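Long-range contacts in amine oxidase (Emericella nidulans, PDB 3PGB), which probably oxidises primary amines to aldehydes, using a copper ion and a topaquinone cofactor built into its own chain: residues A[200-205]-A[289-294]; A[278-283]-A[298-303]; A[549-554]-A[597-602]; A[614-619]-A[719-724]. All coordinates share one frame; numbering follows the deposited sequence.

Contact 1 of 4, residues A[200-205]-A[289-294]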
loop_
_atom_site.group_PDB
_atom_site.type_symbol
_atom_site.label_atom_id
_atom_site.label_comp_id
_atom_site.label_asym_id
_atom_site.label_seq_id
_atom_site.Cartn_x
_atom_site.Cartn_y
_atom_site.Cartn_z
ATOM N N ALA A 200 -41.390 19.964 22.021
ATOM C CA ALA A 200 -41.953 18.711 21.513
ATOM C C ALA A 200 -42.865 18.955 20.317
ATOM O O ALA A 200 -42.858 18.190 19.350
ATOM C CB ALA A 200 -42.715 17.995 22.599
ATOM N N ASP A 201 -43.659 20.019 20.392
ATOM C CA ASP A 201 -44.517 20.406 19.276
ATOM C C ASP A 201 -43.686 20.726 18.030
ATOM O O ASP A 201 -44.110 20.442 16.908
ATOM C CB ASP A 201 -45.394 21.605 19.660
ATOM C CG ASP A 201 -44.584 22.859 19.931
ATOM O OD1 ASP A 201 -43.566 22.770 20.657
ATOM O OD2 ASP A 201 -44.962 23.937 19.419
ATOM N N ILE A 202 -42.508 21.311 18.238
ATOM C CA ILE A 202 -41.613 21.670 17.140
ATOM C C ILE A 202 -40.937 20.446 16.533
ATOM O O ILE A 202 -40.846 20.345 15.314
ATOM C CB ILE A 202 -40.541 22.690 17.577
ATOM C CG1 ILE A 202 -41.202 24.038 17.887
ATOM C CG2 ILE A 202 -39.486 22.857 16.488
ATOM C CD1 ILE A 202 -40.244 25.084 18.415
ATOM N N THR A 203 -40.485 19.515 17.372
ATOM C CA THR A 203 -39.847 18.286 16.871
ATOM C C THR A 203 -40.852 17.368 16.181
ATOM O O THR A 203 -40.469 16.545 15.355
ATOM C CB THR A 203 -39.084 17.502 17.976
ATOM O OG1 THR A 203 -40.001 16.935 18.926
ATOM C CG2 THR A 203 -38.086 18.410 18.685
ATOM N N LEU A 204 -42.131 17.514 16.523
ATOM C CA LEU A 204 -43.212 16.785 15.849
ATOM C C LEU A 204 -43.471 17.369 14.466
ATOM O O LEU A 204 -43.706 16.635 13.508
ATOM C CB LEU A 204 -44.507 16.835 16.676
ATOM C CG LEU A 204 -44.793 15.648 17.600
ATOM C CD1 LEU A 204 -45.913 15.989 18.576
ATOM C CD2 LEU A 204 -45.146 14.410 16.775
ATOM N N ASP A 205 -43.440 18.695 14.373
ATOM C CA ASP A 205 -43.695 19.388 13.111
ATOM C C ASP A 205 -42.526 19.239 12.129
ATOM O O ASP A 205 -42.715 19.247 10.911
ATOM C CB ASP A 205 -43.955 20.871 13.373
ATOM C CG ASP A 205 -44.549 21.577 12.174
ATOM O OD1 ASP A 205 -45.614 21.131 11.703
ATOM O OD2 ASP A 205 -43.959 22.578 11.709
ATOM N N GLU A 289 -37.099 32.710 22.007
ATOM C CA GLU A 289 -36.671 33.297 20.731
ATOM C C GLU A 289 -36.726 32.310 19.562
ATOM O O GLU A 289 -37.100 32.686 18.451
ATOM C CB GLU A 289 -35.255 33.862 20.853
ATOM C CG GLU A 289 -35.156 35.114 21.712
ATOM C CD GLU A 289 -33.724 35.591 21.884
ATOM O OE1 GLU A 289 -33.477 36.803 21.691
ATOM O OE2 GLU A 289 -32.845 34.762 22.201
ATOM N N PHE A 290 -36.347 31.060 19.812
ATOM C CA PHE A 290 -36.432 30.007 18.797
ATOM C C PHE A 290 -37.881 29.660 18.473
ATOM O O PHE A 290 -38.249 29.548 17.306
ATOM C CB PHE A 290 -35.694 28.746 19.253
ATOM C CG PHE A 290 -35.811 27.595 18.290
ATOM C CD1 PHE A 290 -36.457 26.424 18.658
ATOM C CD2 PHE A 290 -35.279 27.690 17.007
ATOM C CE1 PHE A 290 -36.569 25.368 17.773
ATOM C CE2 PHE A 290 -35.387 26.635 16.112
ATOM C CZ PHE A 290 -36.033 25.472 16.497
ATOM N N ARG A 291 -38.695 29.487 19.509
ATOM C CA ARG A 291 -40.106 29.138 19.327
ATOM C C ARG A 291 -40.859 30.196 18.524
ATOM O O ARG A 291 -41.643 29.856 17.636
ATOM C CB ARG A 291 -40.807 28.922 20.674
ATOM C CG ARG A 291 -40.324 27.703 21.450
ATOM C CD ARG A 291 -41.288 27.310 22.572
ATOM N NE ARG A 291 -42.277 26.344 22.091
ATOM C CZ ARG A 291 -43.491 26.640 21.626
ATOM N NH1 ARG A 291 -43.937 27.897 21.580
ATOM N NH2 ARG A 291 -44.279 25.660 21.208
ATOM N N LYS A 292 -40.622 31.470 18.836
ATOM C CA LYS A 292 -41.248 32.576 18.099
ATOM C C LYS A 292 -40.794 32.587 16.640
ATOM O O LYS A 292 -41.598 32.813 15.740
ATOM C CB LYS A 292 -40.937 33.929 18.755
ATOM N N ALA A 293 -39.509 32.333 16.416
ATOM C CA ALA A 293 -38.957 32.296 15.067
ATOM C C ALA A 293 -39.513 31.123 14.266
ATOM O O ALA A 293 -39.916 31.298 13.118
ATOM C CB ALA A 293 -37.440 32.233 15.113
ATOM N N TYR A 294 -39.541 29.937 14.877
ATOM C CA TYR A 294 -40.011 28.725 14.202
ATOM C C TYR A 294 -41.402 28.911 13.604
ATOM O O TYR A 294 -41.594 28.753 12.393
ATOM C CB TYR A 294 -40.026 27.527 15.161
ATOM C CG TYR A 294 -40.371 26.227 14.471
ATOM C CD1 TYR A 294 -41.662 25.720 14.506
ATOM C CD2 TYR A 294 -39.405 25.524 13.751
ATOM C CE1 TYR A 294 -41.983 24.531 13.857
ATOM C CE2 TYR A 294 -39.712 24.343 13.097
ATOM C CZ TYR A 294 -41.000 23.851 13.155
ATOM O OH TYR A 294 -41.311 22.683 12.507
#

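Contact 2 of 4, residues A[278-283]-A[298-303]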
loop_
_atom_site.group_PDB
_atom_site.type_symbol
_atom_site.label_atom_id
_atom_site.label_comp_id
_atom_site.label_asym_id
_atom_site.label_seq_id
_atom_site.Cartn_x
_atom_site.Cartn_y
_atom_site.Cartn_z
ATOM N N MET A 278 -29.195 26.265 17.802
ATOM C CA MET A 278 -28.837 26.589 16.407
ATOM C C MET A 278 -29.646 25.747 15.433
ATOM O O MET A 278 -29.926 24.583 15.695
ATOM C CB MET A 278 -27.341 26.405 16.139
ATOM C CG MET A 278 -26.853 27.034 14.820
ATOM S SD MET A 278 -27.129 26.051 13.311
ATOM C CE MET A 278 -25.802 24.856 13.452
ATOM N N TYR A 279 -30.032 26.362 14.320
ATOM C CA TYR A 279 -30.744 25.683 13.247
ATOM C C TYR A 279 -30.560 26.466 11.949
ATOM O O TYR A 279 -30.726 27.689 11.921
ATOM C CB TYR A 279 -32.237 25.556 13.575
ATOM C CG TYR A 279 -32.981 24.621 12.645
ATOM C CD1 TYR A 279 -32.971 23.248 12.857
ATOM C CD2 TYR A 279 -33.688 25.107 11.546
ATOM C CE1 TYR A 279 -33.649 22.381 12.004
ATOM C CE2 TYR A 279 -34.371 24.241 10.684
ATOM C CZ TYR A 279 -34.344 22.882 10.924
ATOM O OH TYR A 279 -35.007 22.017 10.082
ATOM N N ASN A 280 -30.203 25.764 10.878
ATOM C CA ASN A 280 -30.011 26.394 9.580
ATOM C C ASN A 280 -29.094 27.617 9.679
ATOM O O ASN A 280 -29.383 28.664 9.109
ATOM C CB ASN A 280 -31.378 26.777 8.989
ATOM C CG ASN A 280 -31.337 26.984 7.481
ATOM O OD1 ASN A 280 -30.354 26.641 6.813
ATOM N ND2 ASN A 280 -32.409 27.545 6.938
ATOM N N ASP A 281 -28.003 27.476 10.431
ATOM C CA ASP A 281 -26.963 28.508 10.556
ATOM C C ASP A 281 -27.435 29.805 11.226
ATOM O O ASP A 281 -26.818 30.856 11.058
ATOM C CB ASP A 281 -26.354 28.814 9.178
ATOM C CG ASP A 281 -24.960 29.413 9.265
ATOM O OD1 ASP A 281 -24.624 30.251 8.406
ATOM O OD2 ASP A 281 -24.198 29.055 10.186
ATOM N N ILE A 282 -28.517 29.716 11.997
ATOM C CA ILE A 282 -29.037 30.843 12.765
ATOM C C ILE A 282 -29.000 30.491 14.243
ATOM O O ILE A 282 -29.480 29.433 14.645
ATOM C CB ILE A 282 -30.481 31.167 12.367
ATOM C CG1 ILE A 282 -30.535 31.622 10.903
ATOM C CG2 ILE A 282 -31.061 32.240 13.287
ATOM C CD1 ILE A 282 -31.945 31.840 10.381
ATOM N N PHE A 283 -28.427 31.384 15.043
ATOM C CA PHE A 283 -28.313 31.191 16.487
ATOM C C PHE A 283 -29.434 31.912 17.242
ATOM O O PHE A 283 -29.787 33.044 16.907
ATOM C CB PHE A 283 -26.958 31.712 16.962
ATOM C CG PHE A 283 -26.662 31.408 18.404
ATOM C CD1 PHE A 283 -26.336 30.117 18.802
ATOM C CD2 PHE A 283 -26.696 32.413 19.364
ATOM C CE1 PHE A 283 -26.058 29.832 20.134
ATOM C CE2 PHE A 283 -26.414 32.134 20.703
ATOM C CZ PHE A 283 -26.097 30.842 21.084
ATOM N N GLY A 298 -42.784 32.257 6.932
ATOM C CA GLY A 298 -41.538 32.357 6.165
ATOM C C GLY A 298 -40.365 31.556 6.717
ATOM O O GLY A 298 -39.298 31.496 6.092
ATOM N N PHE A 299 -40.552 30.928 7.878
ATOM C CA PHE A 299 -39.482 30.162 8.514
ATOM C C PHE A 299 -39.146 28.910 7.712
ATOM O O PHE A 299 -40.034 28.137 7.351
ATOM C CB PHE A 299 -39.879 29.770 9.932
ATOM C CG PHE A 299 -38.781 29.108 10.705
ATOM C CD1 PHE A 299 -37.881 29.863 11.441
ATOM C CD2 PHE A 299 -38.652 27.730 10.705
ATOM C CE1 PHE A 299 -36.871 29.255 12.167
ATOM C CE2 PHE A 299 -37.646 27.115 11.416
ATOM C CZ PHE A 299 -36.754 27.875 12.154
ATOM N N VAL A 300 -37.857 28.713 7.454
ATOM C CA VAL A 300 -37.390 27.600 6.638
ATOM C C VAL A 300 -37.279 26.330 7.478
ATOM O O VAL A 300 -36.499 26.265 8.429
ATOM C CB VAL A 300 -36.034 27.921 5.982
ATOM C CG1 VAL A 300 -35.473 26.699 5.281
ATOM C CG2 VAL A 300 -36.189 29.076 5.004
ATOM N N LYS A 301 -38.079 25.330 7.116
ATOM C CA LYS A 301 -38.078 24.038 7.784
ATOM C C LYS A 301 -37.381 23.061 6.864
ATOM O O LYS A 301 -37.764 22.939 5.702
ATOM C CB LYS A 301 -39.507 23.576 8.055
ATOM C CG LYS A 301 -40.286 24.509 8.965
ATOM C CD LYS A 301 -41.750 24.090 9.096
ATOM C CE LYS A 301 -42.513 25.047 10.008
ATOM N NZ LYS A 301 -43.976 24.771 10.076
ATOM N N LEU A 302 -36.357 22.381 7.374
ATOM C CA LEU A 302 -35.552 21.466 6.561
ATOM C C LEU A 302 -35.841 20.000 6.901
ATOM O O LEU A 302 -36.156 19.662 8.044
ATOM C CB LEU A 302 -34.062 21.779 6.733
ATOM C CG LEU A 302 -33.646 23.202 6.345
ATOM C CD1 LEU A 302 -32.177 23.446 6.660
ATOM C CD2 LEU A 302 -33.929 23.474 4.872
ATOM N N LYS A 303 -35.709 19.139 5.893
ATOM C CA LYS A 303 -36.160 17.749 5.978
ATOM C C LYS A 303 -35.249 16.859 6.838
ATOM O O LYS A 303 -34.042 17.081 6.907
ATOM C CB LYS A 303 -36.262 17.142 4.571
ATOM C CG LYS A 303 -37.280 17.806 3.630
ATOM C CD LYS A 303 -37.064 17.310 2.186
ATOM C CE LYS A 303 -37.801 18.153 1.130
ATOM N NZ LYS A 303 -39.219 17.722 0.937
HETATM O O HOH W 1 -34.034 19.399 10.212
HETATM O O HOH W 2 -34.528 28.111 9.166
#

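Contact 3 of 4, residues A[549-554]-A[597-602]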
loop_
_atom_site.group_PDB
_atom_site.type_symbol
_atom_site.label_atom_id
_atom_site.label_comp_id
_atom_site.label_asym_id
_atom_site.label_seq_id
_atom_site.Cartn_x
_atom_site.Cartn_y
_atom_site.Cartn_z
ATOM N N ASN A 549 20.577 2.455 20.545
ATOM C CA ASN A 549 20.334 2.706 19.114
ATOM C C ASN A 549 20.416 4.188 18.709
ATOM O O ASN A 549 20.468 5.077 19.567
ATOM C CB ASN A 549 18.953 2.179 18.720
ATOM C CG ASN A 549 18.813 0.682 18.903
ATOM O OD1 ASN A 549 17.695 0.160 18.948
ATOM N ND2 ASN A 549 19.939 -0.020 19.006
ATOM N N THR A 550 20.420 4.437 17.394
ATOM C CA THR A 550 20.362 5.792 16.835
ATOM C C THR A 550 19.452 5.833 15.609
ATOM O O THR A 550 19.401 4.874 14.844
ATOM C CB THR A 550 21.758 6.297 16.401
ATOM O OG1 THR A 550 22.697 6.120 17.469
ATOM C CG2 THR A 550 21.702 7.774 16.006
ATOM N N ILE A 551 18.739 6.940 15.420
ATOM C CA ILE A 551 17.951 7.142 14.210
ATOM C C ILE A 551 18.826 7.787 13.147
ATOM O O ILE A 551 19.439 8.816 13.399
ATOM C CB ILE A 551 16.734 8.049 14.445
ATOM C CG1 ILE A 551 15.753 7.400 15.431
ATOM C CG2 ILE A 551 16.051 8.362 13.125
ATOM C CD1 ILE A 551 15.319 6.000 15.069
ATOM N N GLU A 552 18.895 7.174 11.968
ATOM C CA GLU A 552 19.631 7.751 10.851
ATOM C C GLU A 552 18.642 8.087 9.755
ATOM O O GLU A 552 17.770 7.277 9.433
ATOM C CB GLU A 552 20.691 6.795 10.312
ATOM C CG GLU A 552 21.602 7.451 9.268
ATOM C CD GLU A 552 22.692 6.532 8.744
ATOM O OE1 GLU A 552 23.705 7.039 8.209
ATOM O OE2 GLU A 552 22.545 5.299 8.861
ATOM N N LEU A 553 18.780 9.288 9.202
ATOM C CA LEU A 553 17.997 9.712 8.052
ATOM C C LEU A 553 18.891 9.595 6.834
ATOM O O LEU A 553 19.964 10.205 6.781
ATOM C CB LEU A 553 17.502 11.152 8.217
ATOM C CG LEU A 553 16.714 11.446 9.497
ATOM C CD1 LEU A 553 16.380 12.933 9.595
ATOM C CD2 LEU A 553 15.456 10.597 9.563
ATOM N N VAL A 554 18.473 8.772 5.883
ATOM C CA VAL A 554 19.195 8.608 4.644
ATOM C C VAL A 554 18.290 9.144 3.574
ATOM O O VAL A 554 17.197 8.617 3.351
ATOM C CB VAL A 554 19.531 7.150 4.351
ATOM C CG1 VAL A 554 20.221 7.031 2.991
ATOM C CG2 VAL A 554 20.407 6.595 5.451
ATOM N N THR A 597 13.355 10.937 1.815
ATOM C CA THR A 597 14.107 10.643 3.033
ATOM C C THR A 597 13.684 9.303 3.631
ATOM O O THR A 597 12.509 9.104 3.973
ATOM C CB THR A 597 13.899 11.738 4.103
ATOM O OG1 THR A 597 14.251 13.021 3.565
ATOM C CG2 THR A 597 14.744 11.449 5.341
ATOM N N GLN A 598 14.643 8.390 3.757
ATOM C CA GLN A 598 14.412 7.117 4.428
ATOM C C GLN A 598 14.783 7.268 5.899
ATOM O O GLN A 598 15.737 7.972 6.231
ATOM C CB GLN A 598 15.234 5.995 3.786
ATOM C CG GLN A 598 14.874 5.690 2.336
ATOM C CD GLN A 598 15.618 4.482 1.783
ATOM O OE1 GLN A 598 16.397 3.841 2.486
ATOM N NE2 GLN A 598 15.371 4.165 0.514
ATOM N N LEU A 599 14.020 6.611 6.769
ATOM C CA LEU A 599 14.236 6.671 8.210
ATOM C C LEU A 599 14.654 5.299 8.726
ATOM O O LEU A 599 13.935 4.321 8.534
ATOM C CB LEU A 599 12.958 7.130 8.895
ATOM C CG LEU A 599 13.068 7.383 10.391
ATOM C CD1 LEU A 599 12.292 8.640 10.790
ATOM C CD2 LEU A 599 12.587 6.166 11.146
ATOM N N HIS A 600 15.825 5.234 9.361
ATOM C CA HIS A 600 16.411 3.976 9.821
ATOM C C HIS A 600 16.616 3.985 11.331
ATOM O O HIS A 600 17.056 4.982 11.888
ATOM C CB HIS A 600 17.781 3.745 9.173
ATOM C CG HIS A 600 17.770 3.747 7.678
ATOM N ND1 HIS A 600 18.927 3.812 6.937
ATOM C CD2 HIS A 600 16.754 3.691 6.784
ATOM C CE1 HIS A 600 18.627 3.787 5.651
ATOM N NE2 HIS A 600 17.315 3.720 5.529
ATOM N N VAL A 601 16.319 2.869 11.989
ATOM C CA VAL A 601 16.632 2.708 13.403
ATOM C C VAL A 601 17.827 1.782 13.461
ATOM O O VAL A 601 17.699 0.601 13.160
ATOM C CB VAL A 601 15.448 2.110 14.208
ATOM C CG1 VAL A 601 15.813 1.998 15.680
ATOM C CG2 VAL A 601 14.215 2.960 14.044
ATOM N N VAL A 602 18.990 2.322 13.824
ATOM C CA VAL A 602 20.254 1.586 13.711
ATOM C C VAL A 602 21.014 1.504 15.032
ATOM O O VAL A 602 20.694 2.204 15.992
ATOM C CB VAL A 602 21.199 2.229 12.665
ATOM C CG1 VAL A 602 20.469 2.490 11.363
ATOM C CG2 VAL A 602 21.802 3.512 13.203
HETATM O O HOH W 3 21.431 3.303 7.699
#

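Contact 4 of 4, residues A[614-619]-A[719-724]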
loop_
_atom_site.group_PDB
_atom_site.type_symbol
_atom_site.label_atom_id
_atom_site.label_comp_id
_atom_site.label_asym_id
_atom_site.label_seq_id
_atom_site.Cartn_x
_atom_site.Cartn_y
_atom_site.Cartn_z
ATOM N N ARG A 614 24.133 -1.494 11.477
ATOM C CA ARG A 614 23.029 -2.444 11.273
ATOM C C ARG A 614 21.724 -1.902 11.860
ATOM O O ARG A 614 21.727 -1.300 12.934
ATOM C CB ARG A 614 23.368 -3.801 11.889
ATOM C CG ARG A 614 24.599 -4.476 11.274
ATOM C CD ARG A 614 24.980 -5.763 12.016
ATOM N NE ARG A 614 23.878 -6.723 12.013
ATOM C CZ ARG A 614 23.822 -7.840 12.739
ATOM N NH1 ARG A 614 22.751 -8.626 12.639
ATOM N NH2 ARG A 614 24.813 -8.183 13.560
ATOM N N GLY A 615 20.610 -2.107 11.162
ATOM C CA GLY A 615 19.334 -1.547 11.607
ATOM C C GLY A 615 18.121 -1.968 10.804
ATOM O O GLY A 615 18.157 -2.970 10.088
ATOM N N TYR A 616 17.041 -1.199 10.942
ATOM C CA TYR A 616 15.754 -1.483 10.293
ATOM C C TYR A 616 15.153 -0.200 9.726
ATOM O O TYR A 616 15.060 0.801 10.434
ATOM C CB TYR A 616 14.771 -2.085 11.307
ATOM C CG TYR A 616 14.789 -3.593 11.408
ATOM C CD1 TYR A 616 15.808 -4.253 12.082
ATOM C CD2 TYR A 616 13.772 -4.361 10.845
ATOM C CE1 TYR A 616 15.821 -5.649 12.187
ATOM C CE2 TYR A 616 13.775 -5.751 10.941
ATOM C CZ TYR A 616 14.801 -6.386 11.612
ATOM O OH TYR A 616 14.819 -7.753 11.705
ATOM N N ARG A 617 14.753 -0.222 8.456
ATOM C CA ARG A 617 14.092 0.930 7.843
ATOM C C ARG A 617 12.635 0.923 8.255
ATOM O O ARG A 617 12.010 -0.130 8.279
ATOM C CB ARG A 617 14.213 0.928 6.301
ATOM C CG ARG A 617 13.095 1.709 5.577
ATOM C CD ARG A 617 13.578 2.588 4.440
ATOM N NE ARG A 617 13.626 1.901 3.153
ATOM C CZ ARG A 617 12.980 2.276 2.043
ATOM N NH1 ARG A 617 12.195 3.351 2.017
ATOM N NH2 ARG A 617 13.132 1.561 0.932
ATOM N N ILE A 618 12.113 2.099 8.592
ATOM C CA ILE A 618 10.686 2.281 8.798
ATOM C C ILE A 618 10.159 3.066 7.602
ATOM O O ILE A 618 10.667 4.142 7.289
ATOM C CB ILE A 618 10.382 3.046 10.104
ATOM C CG1 ILE A 618 10.975 2.304 11.305
ATOM C CG2 ILE A 618 8.878 3.233 10.263
ATOM C CD1 ILE A 618 10.795 3.015 12.625
ATOM N N LEU A 619 9.158 2.522 6.922
ATOM C CA LEU A 619 8.577 3.195 5.767
ATOM C C LEU A 619 7.060 3.049 5.759
ATOM O O LEU A 619 6.541 2.004 6.139
ATOM C CB LEU A 619 9.166 2.643 4.462
ATOM C CG LEU A 619 8.980 1.158 4.130
ATOM C CD1 LEU A 619 9.178 0.937 2.647
ATOM C CD2 LEU A 619 9.930 0.275 4.936
ATOM N N PHE A 719 8.410 -2.317 8.858
ATOM C CA PHE A 719 9.772 -2.322 9.370
ATOM C C PHE A 719 10.493 -3.407 8.600
ATOM O O PHE A 719 10.056 -4.553 8.607
ATOM C CB PHE A 719 9.813 -2.625 10.875
ATOM C CG PHE A 719 8.739 -1.942 11.673
ATOM C CD1 PHE A 719 8.350 -0.648 11.386
ATOM C CD2 PHE A 719 8.144 -2.587 12.749
ATOM C CE1 PHE A 719 7.373 -0.017 12.139
ATOM C CE2 PHE A 719 7.168 -1.959 13.508
ATOM C CZ PHE A 719 6.779 -0.674 13.200
ATOM N N THR A 720 11.575 -3.042 7.920
ATOM C CA THR A 720 12.329 -3.985 7.102
ATOM C C THR A 720 13.813 -3.919 7.453
ATOM O O THR A 720 14.313 -2.848 7.760
ATOM C CB THR A 720 12.136 -3.697 5.596
ATOM O OG1 THR A 720 12.601 -4.814 4.832
ATOM C CG2 THR A 720 12.891 -2.432 5.156
ATOM N N PRO A 721 14.519 -5.065 7.425
ATOM C CA PRO A 721 15.955 -5.035 7.687
ATOM C C PRO A 721 16.698 -4.108 6.730
ATOM O O PRO A 721 16.340 -4.021 5.556
ATOM C CB PRO A 721 16.383 -6.488 7.459
ATOM C CG PRO A 721 15.185 -7.270 7.795
ATOM C CD PRO A 721 14.035 -6.450 7.286
ATOM N N LEU A 722 17.698 -3.405 7.250
ATOM C CA LEU A 722 18.486 -2.465 6.467
ATOM C C LEU A 722 19.949 -2.648 6.862
ATOM O O LEU A 722 20.330 -2.330 7.988
ATOM C CB LEU A 722 18.012 -1.036 6.731
ATOM C CG LEU A 722 18.445 0.055 5.747
ATOM C CD1 LEU A 722 19.951 0.216 5.748
ATOM C CD2 LEU A 722 17.941 -0.237 4.345
ATOM N N ASN A 723 20.746 -3.184 5.936
ATOM C CA ASN A 723 22.131 -3.580 6.193
ATOM C C ASN A 723 22.303 -4.425 7.456
ATOM O O ASN A 723 23.321 -4.336 8.135
ATOM C CB ASN A 723 23.031 -2.346 6.254
ATOM C CG ASN A 723 23.139 -1.645 4.929
ATOM O OD1 ASN A 723 23.299 -2.281 3.890
ATOM N ND2 ASN A 723 23.057 -0.321 4.955
ATOM N N TYR A 724 21.307 -5.261 7.734
ATOM C CA TYR A 724 21.206 -6.005 8.985
ATOM C C TYR A 724 21.778 -7.401 8.841
ATOM O O TYR A 724 22.452 -7.910 9.743
ATOM C CB TYR A 724 19.739 -6.100 9.374
ATOM C CG TYR A 724 19.477 -6.688 10.734
ATOM C CD1 TYR A 724 19.879 -6.026 11.887
ATOM C CD2 TYR A 724 18.783 -7.885 10.872
ATOM C CE1 TYR A 724 19.622 -6.555 13.145
ATOM C CE2 TYR A 724 18.522 -8.419 12.116
ATOM C CZ TYR A 724 18.944 -7.748 13.251
ATOM O OH TYR A 724 18.700 -8.273 14.492
#

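Contact 1 of 4, residues A[200-205]-A[289-294]
Ile202 lays its CG2 methyl over the ring of Tyr294, 3.7 Å from the ring centroid and only 9° off the ring normal, a CH-pi contact placed almost exactly above the centre. Tyr294 CG stands anti to the backbone N (chi1 -174°), which directs the side chain toward helix 200-207. The other branch of Ile202 runs on toward the second helix, where its CD1 lies 3.7 Å from CE1 of Phe290 and 4.0 Å from the aliphatic CG of Arg291. Ile202 is thus the apolar wedge of the contact, touching three side chains that project from one helix. Helices 200-207 and 287-294 bring these groups together with segment axes 11.3 Å apart at 39°; at that spacing side chains must bridge the gap. The five-stranded antiparallel sheet from 219-223 to 282-284 lies between them in sequence, and this arrangement is consistent with the small alpha/beta domains that precede the catalytic domain in copper amine oxidases. Polar pairs border the apolar contact. Arg291 bends at chi3 and offers NH2 to both carboxylate oxygens of Asp201: a salt bridge of 2.6 Å to OD2, and a hydrogen bond of 3.0 Å to OD1 on its syn side. Tyr294 OH donates to OD2 of Asp205 over 2.8 Å, meeting the oxygen on its anti side, with the carboxylate turned nearly perpendicular to the ring. That same OD2 also forms a salt bridge with Lys301, so one oxygen serves two partners and its negative charge is probably partly offset. On its own side Phe290 meets Tyr284 edge-to-face and the ring of Trp277.

Contact 2 of 4, residues A[278-283]-A[298-303]
Tyr279 OH is held by two groups: the backbone N of Leu302 donates to it over 3.0 Å with an N-H...O angle of 152°, and water 1 lies 2.8 Å from the same oxygen. The water also donates to Leu302 O at 3.0 Å, so one residue meets the phenol both directly and through solvent. Leu302 N lies near the plane of the tyrosine ring, at its edge, and so does the carbonyl O of Val300. CG is anti to the backbone N (chi1 -168°), which sends the side chain toward segment 298-303. Ring atom CD2 also meets CZ of Phe299 at 4.2 Å, in an oblique approach.

A separate water link joins Asn280 to Val300. Asn280 ND2 donates to water 2 at 3.1 Å, and this water donates to Val300 O at 2.8 Å while sitting over one face of the Phe299 ring. The amide packs against aliphatic groups, with ND2 3.6 Å from Val300 CG1 and OD1 3.7 Å from Leu302 CD1; Asn280 crosses both side chains at about a right angle. OD1 has its own hydrogen-bond partner in Asn515 ND2.

Tyr279 and Asn280 stand at the start of a type I' beta turn that ends at Ile282. Asn280 and Asp281, its central residues, both have positive phi, as this type requires. The turn joins strands 273-279 and 282-284, and residues 299-303 run past it in an extended but non-strand conformation after helix 287-294. Asp281 OD2 is hydrogen-bonded to Ser564 of the second subunit, while Tyr279 also touches Leu258 of strand 255-263 and Leu206 of helix 200-207.

Contact 3 of 4, residues A[549-554]-A[597-602]
Ile551 and Val601 meet at CD1 and CG2, 3.4 Å apart, on the apolar face that they share with Leu553 and Leu599. Ile551 CG2 lies 4.2 Å from Leu599 CG, and Leu553 CD2 approaches Leu599 CD1 to 3.9 Å. Leu688, a calcium ligand, packs on both Ile551 and Val601, which places this face beside a metal site. The strands form a regular antiparallel ladder, with segment axes at 159°: Thr550-Val602, Glu552-His600 and Val554-Gln598 are hydrogen-bonded pairs, each with two reciprocal N-H...O bonds.

The face of Glu552, Val554, Gln598 and His600 is mixed. Val554 CG2 lies 3.3 Å from His600 CE1, an oblique approach. At the edge of the imidazole, NE2 donates to Gln598 OE1 over 3.2 Å, nearly in the ring plane and on an oxygen lone pair, with an angle of 160° at hydrogen. Water 3, also in the ring plane, lies 2.7 Å from His600 ND1 and donates to Glu552 OE2 at 2.6 Å. Tyr521 of the second subunit packs on Val554 and His600. With a partner at each ring nitrogen, the imidazole's rotation is probably restrained, and the water-linked carboxylate may raise its affinity for a proton.

Contact 4 of 4, residues A[614-619]-A[719-724]
An antiparallel strand pair of the catalytic beta-sandwich, 614-619 against 719-722, carries at one end a layered group of Tyr616, Tyr724 and Arg614. The edge of Tyr616 points at the face of Tyr724 (centroids 5.0 Å apart, planes at 60°), with CE1 over the ring centre. Over the opposite face, Arg614 CZ stands 4.7 Å from the Tyr724 centroid in a cation-pi contact. Its bend at chi3 (58°) also turns NE toward Tyr724 O, 2.9 Å away, a weak hydrogen bond. Tyr616 is covered in turn by Pro721, whose CA lies 4.0 Å from the Tyr616 centroid.

Gly615 with Leu722 and Arg617 with Thr720 are the hydrogen-bonded pairs of the ladder. Leu722 N reaches Gly615 O at 2.9 Å from 38° above the carbonyl plane. Ile618 CG1 and Phe719 CD1 are 4.0 Å apart, the side chains side by side and pointing the same way, and Phe719 meets Phe542, a calcium ligand, edge-to-face. Asn723 N is hydrogen-bonded to His701 of the second subunit. Sandwiched between an aromatic edge and a cation, Tyr724 is contacted on both faces, which probably restricts its ring, and its electron-rich face probably stabilises the guanidinium charge.

Along the chain, contacts 1 and 2 interleave, then contacts 3 and 4 follow in series, and in space they form two clusters. Contacts 1 and 2 have centres about 10 Å apart and meet where Phe299 packs against the Ala293 and Tyr294 carbonyls; strand 282-284 leads directly into helix 287-294. Contacts 3 and 4, centres about 9 Å apart, are joined by neighbouring strands 597-603 and 613-619, whose backbones pair through Leu599-Ile618 and Val601-Tyr616. This gives a continuous strand order 548-562, 597-603, 613-619, 714-722 in the catalytic domain. The clusters lie far apart, contacts 1 and 3 about 62 Å between centres, yet contacts 2, 3 and 4 all touch the second subunit, so the dimer interface involves both regions.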